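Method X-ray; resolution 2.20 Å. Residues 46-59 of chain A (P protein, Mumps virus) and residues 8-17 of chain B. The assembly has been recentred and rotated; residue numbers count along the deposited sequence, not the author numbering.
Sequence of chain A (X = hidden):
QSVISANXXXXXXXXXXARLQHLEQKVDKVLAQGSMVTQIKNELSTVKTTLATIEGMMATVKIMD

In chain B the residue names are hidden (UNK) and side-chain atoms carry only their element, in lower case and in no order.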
# COMPACT_ATOMS: atom_id res chain seq x y z
N THR A 46 -1.98 -0.26 -20.01
CA THR A 46 -2.16 -0.82 -21.34
C THR A 46 -3.64 -0.86 -21.71
O THR A 46 -4.03 -0.56 -22.84
CB THR A 46 -1.57 -2.24 -21.43
OG1 THR A 46 -0.16 -2.18 -21.25
CG2 THR A 46 -1.88 -2.88 -22.78
N VAL A 47 -4.48 -1.24 -20.75
CA VAL A 47 -5.91 -1.31 -21.00
C VAL A 47 -6.47 0.08 -21.32
O VAL A 47 -7.21 0.26 -22.28
CB VAL A 47 -6.66 -1.91 -19.82
CG1 VAL A 47 -8.19 -1.82 -20.04
CG2 VAL A 47 -6.23 -3.36 -19.62
N LYS A 48 -6.10 1.05 -20.49
CA LYS A 48 -6.48 2.44 -20.66
C LYS A 48 -6.13 2.99 -22.05
O LYS A 48 -6.98 3.56 -22.74
CB LYS A 48 -5.80 3.30 -19.59
CG LYS A 48 -6.08 4.78 -19.72
CD LYS A 48 -5.77 5.52 -18.43
CE LYS A 48 -4.35 6.02 -18.40
NZ LYS A 48 -4.13 7.08 -19.42
N THR A 49 -4.87 2.82 -22.43
CA THR A 49 -4.38 3.34 -23.70
C THR A 49 -5.09 2.67 -24.86
O THR A 49 -5.51 3.33 -25.81
CB THR A 49 -2.87 3.11 -23.82
OG1 THR A 49 -2.20 3.89 -22.84
CG2 THR A 49 -2.38 3.52 -25.21
N THR A 50 -5.23 1.35 -24.77
CA THR A 50 -5.88 0.58 -25.82
C THR A 50 -7.35 0.96 -25.99
O THR A 50 -7.82 1.10 -27.13
CB THR A 50 -5.77 -0.93 -25.54
OG1 THR A 50 -4.39 -1.31 -25.58
CG2 THR A 50 -6.55 -1.72 -26.59
N LEU A 51 -8.07 1.13 -24.89
CA LEU A 51 -9.47 1.54 -25.00
C LEU A 51 -9.62 2.91 -25.66
O LEU A 51 -10.51 3.12 -26.47
CB LEU A 51 -10.18 1.53 -23.65
CG LEU A 51 -10.77 0.18 -23.24
CD1 LEU A 51 -11.38 0.26 -21.85
CD2 LEU A 51 -11.81 -0.26 -24.26
N ALA A 52 -8.75 3.85 -25.29
CA ALA A 52 -8.84 5.20 -25.81
C ALA A 52 -8.53 5.17 -27.31
O ALA A 52 -9.12 5.90 -28.10
CB ALA A 52 -7.87 6.12 -25.09
N THR A 53 -7.60 4.29 -27.68
CA THR A 53 -7.22 4.10 -29.06
C THR A 53 -8.41 3.56 -29.84
O THR A 53 -8.73 4.06 -30.91
CB THR A 53 -6.02 3.13 -29.20
OG1 THR A 53 -4.87 3.69 -28.56
CG2 THR A 53 -5.69 2.88 -30.67
N ILE A 54 -9.07 2.55 -29.28
CA ILE A 54 -10.28 1.97 -29.89
C ILE A 54 -11.36 3.04 -30.09
O ILE A 54 -11.94 3.14 -31.17
CB ILE A 54 -10.79 0.76 -29.08
CG1 ILE A 54 -9.78 -0.39 -29.18
CG2 ILE A 54 -12.14 0.30 -29.58
CD1 ILE A 54 -10.08 -1.57 -28.28
N GLU A 55 -11.61 3.85 -29.07
CA GLU A 55 -12.52 4.98 -29.24
C GLU A 55 -12.18 5.80 -30.49
O GLU A 55 -13.06 6.18 -31.24
CB GLU A 55 -12.51 5.88 -28.01
CG GLU A 55 -13.36 7.13 -28.19
CD GLU A 55 -13.26 8.08 -27.00
OE1 GLU A 55 -13.24 9.31 -27.21
OE2 GLU A 55 -13.18 7.59 -25.85
N GLY A 56 -10.89 6.07 -30.70
CA GLY A 56 -10.46 6.89 -31.82
C GLY A 56 -10.65 6.20 -33.16
O GLY A 56 -11.05 6.84 -34.14
N MET A 57 -10.33 4.91 -33.21
CA MET A 57 -10.54 4.09 -34.39
C MET A 57 -12.01 4.04 -34.81
O MET A 57 -12.31 4.01 -36.00
CB MET A 57 -10.05 2.66 -34.16
CG MET A 57 -8.54 2.56 -34.02
SD MET A 57 -7.99 0.89 -33.62
CE MET A 57 -8.64 -0.03 -35.00
N MET A 58 -12.91 4.00 -33.84
CA MET A 58 -14.34 3.95 -34.12
C MET A 58 -14.88 5.27 -34.64
O MET A 58 -15.80 5.27 -35.44
CB MET A 58 -15.11 3.55 -32.86
CG MET A 58 -14.87 2.12 -32.42
SD MET A 58 -15.67 1.76 -30.86
CE MET A 58 -17.39 1.92 -31.32
N ALA A 59 -14.34 6.38 -34.14
CA ALA A 59 -14.84 7.70 -34.53
C ALA A 59 -14.53 7.98 -36.01
O ALA A 59 -13.50 7.58 -36.53
CB ALA A 59 -14.23 8.78 -33.65
N UNK B 8 -13.99 -7.20 -35.16
CA UNK B 8 -12.70 -6.77 -34.65
C UNK B 8 -12.89 -6.04 -33.32
O UNK B 8 -12.12 -6.26 -32.38
c UNK B 8 -9.57 -6.58 -35.02
c UNK B 8 -11.97 -5.90 -35.67
o UNK B 8 -8.35 -6.33 -35.14
o UNK B 8 -10.00 -7.72 -34.72
c UNK B 8 -10.57 -5.43 -35.23
N UNK B 9 -13.92 -5.21 -33.23
CA UNK B 9 -14.21 -4.53 -31.97
C UNK B 9 -14.48 -5.55 -30.86
O UNK B 9 -13.94 -5.43 -29.78
c UNK B 9 -15.03 -2.38 -32.98
c UNK B 9 -16.23 -1.51 -33.36
c UNK B 9 -15.40 -3.56 -32.09
c UNK B 9 -15.84 -3.08 -30.70
N UNK B 10 -15.30 -6.56 -31.15
CA UNK B 10 -15.60 -7.59 -30.16
C UNK B 10 -14.34 -8.30 -29.69
O UNK B 10 -14.19 -8.59 -28.51
c UNK B 10 -16.61 -8.61 -30.70
s UNK B 10 -19.12 -9.28 -31.70
c UNK B 10 -18.01 -8.04 -30.98
c UNK B 10 -20.26 -8.24 -32.62
N UNK B 11 -13.44 -8.61 -30.63
CA UNK B 11 -12.20 -9.27 -30.26
C UNK B 11 -11.34 -8.41 -29.33
O UNK B 11 -10.77 -8.92 -28.35
o UNK B 11 -12.98 -11.39 -31.83
o UNK B 11 -11.57 -10.97 -33.47
c UNK B 11 -12.03 -10.75 -32.32
c UNK B 11 -11.38 -9.65 -31.49
N UNK B 12 -11.22 -7.13 -29.63
CA UNK B 12 -10.38 -6.25 -28.82
C UNK B 12 -10.98 -6.09 -27.43
O UNK B 12 -10.28 -6.15 -26.42
c UNK B 12 -9.40 -4.92 -30.83
c UNK B 12 -10.17 -4.90 -29.50
c UNK B 12 -9.60 -3.62 -31.61
c UNK B 12 -7.91 -5.21 -30.62
N UNK B 13 -12.30 -5.90 -27.37
CA UNK B 13 -12.96 -5.78 -26.08
C UNK B 13 -12.81 -7.07 -25.28
O UNK B 13 -12.61 -7.02 -24.07
c UNK B 13 -14.42 -5.40 -26.23
c UNK B 13 -16.12 -3.84 -27.17
c UNK B 13 -14.12 -2.90 -25.96
c UNK B 13 -14.64 -4.02 -26.87
N UNK B 14 -12.92 -8.22 -25.94
CA UNK B 14 -12.78 -9.48 -25.23
C UNK B 14 -11.36 -9.61 -24.64
O UNK B 14 -11.18 -10.11 -23.54
n UNK B 14 -14.37 -12.39 -28.82
n UNK B 14 -14.89 -13.13 -26.68
c UNK B 14 -15.27 -12.74 -27.90
c UNK B 14 -13.51 -13.19 -26.24
n UNK B 14 -16.56 -12.70 -28.18
c UNK B 14 -13.16 -12.00 -25.35
c UNK B 14 -13.13 -10.68 -26.12
N UNK B 15 -10.36 -9.15 -25.40
CA UNK B 15 -9.00 -9.07 -24.91
C UNK B 15 -8.85 -8.18 -23.69
O UNK B 15 -8.22 -8.57 -22.71
N UNK B 16 -9.43 -6.98 -23.75
CA UNK B 16 -9.41 -6.04 -22.63
C UNK B 16 -10.07 -6.66 -21.41
O UNK B 16 -9.58 -6.53 -20.29
c UNK B 16 -6.80 -4.63 -24.27
s UNK B 16 -7.85 -3.31 -23.67
c UNK B 16 -10.15 -4.75 -22.99
c UNK B 16 -9.50 -3.92 -24.09
N UNK B 17 -11.19 -7.33 -21.62
CA UNK B 17 -11.93 -7.94 -20.53
C UNK B 17 -11.08 -9.02 -19.82
O UNK B 17 -11.11 -9.14 -18.59
c UNK B 17 -13.25 -8.52 -21.04
o UNK B 17 -14.27 -10.33 -19.90
c UNK B 17 -14.11 -9.09 -19.94
o UNK B 17 -14.62 -8.30 -19.12

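Two helices from two copies of the P protein run nearly antiparallel here, at 162° between their directions, with axes 10.7 Å apart at closest approach.

Position 8 of chain B carries three carbons, the third bearing two oxygens, and lies beyond contact with this stretch of chain A. This is a glutamate, Glu B8; its poorly ordered carboxylate fits a partly exposed site.

Position 9 has four carbons, forked at the first; the longer arm, two carbons long, ends against Met A58. This is isoleucine. Ile B9 leaves the backbone sideways, but its CD1 reaches to 4.0 Å from CG of Met A58, an apolar contact suited to a buried site.

Position 10 is an unbranched chain of two carbons, a sulfur and a carbon, out of reach of the chain A stretch. It is Met B10, whose long apolar chain suits a buried site.

At position 11, two carbons, the second carrying two oxygens, define Asp B11, an exposed acid that touches nothing on this stretch of chain A.

Position 12 shows four carbons forked at the second; its CA-to-CB bond points toward chain A, and it packs on Ile A54. It is leucine, and CB of Leu B12 sits 3.5 Å from CD1 of Ile A54, so close packing begins at the base of the side chain.

Position 13 has the same four-carbon fork, but starts sideways and meets Leu A51. As Leu B13, it brings CD2 to 3.9 Å from CD2 of Leu A51, apolar against apolar in a buried site.

Position 14 runs through three carbons and a nitrogen to a carbon holding two more nitrogens, a guanidinium. Arg B14 is exposed and far from this stretch of chain A; its NH1 forms a salt bridge with OD1 of Asp B11, 3.5 Å away.

Position 15 has no side-chain atoms and is Gly B15; nothing of this stretch of chain A comes near the place a CB would occupy, so the contact itself does not demand glycine.

Position 16, two carbons, a sulfur and a carbon, unbranched, points toward chain A and touches Val A47 and Thr A50. It is Met B16, whose SD lies 3.6 Å from CG2 of Thr A50 and 3.9 Å from CG1 of Val A47. The flexible thioether bends, with chi1 and chi2 both m, and buries more area here than any other residue.

Position 17, two carbons with two oxygens on the second, points away: Asp B17, a charged carboxylate suited to a partly exposed site, its OD1 hydrogen-bonded elsewhere in the structure.

The contact works by apolar packing, with no hydrogen bond across it. Even Thr A50 offers a methyl, while its OG1 donates to O of Thr A46 at 2.9 Å within its own helix.

Chain B, residues 8-17: EIMDLLRGMD
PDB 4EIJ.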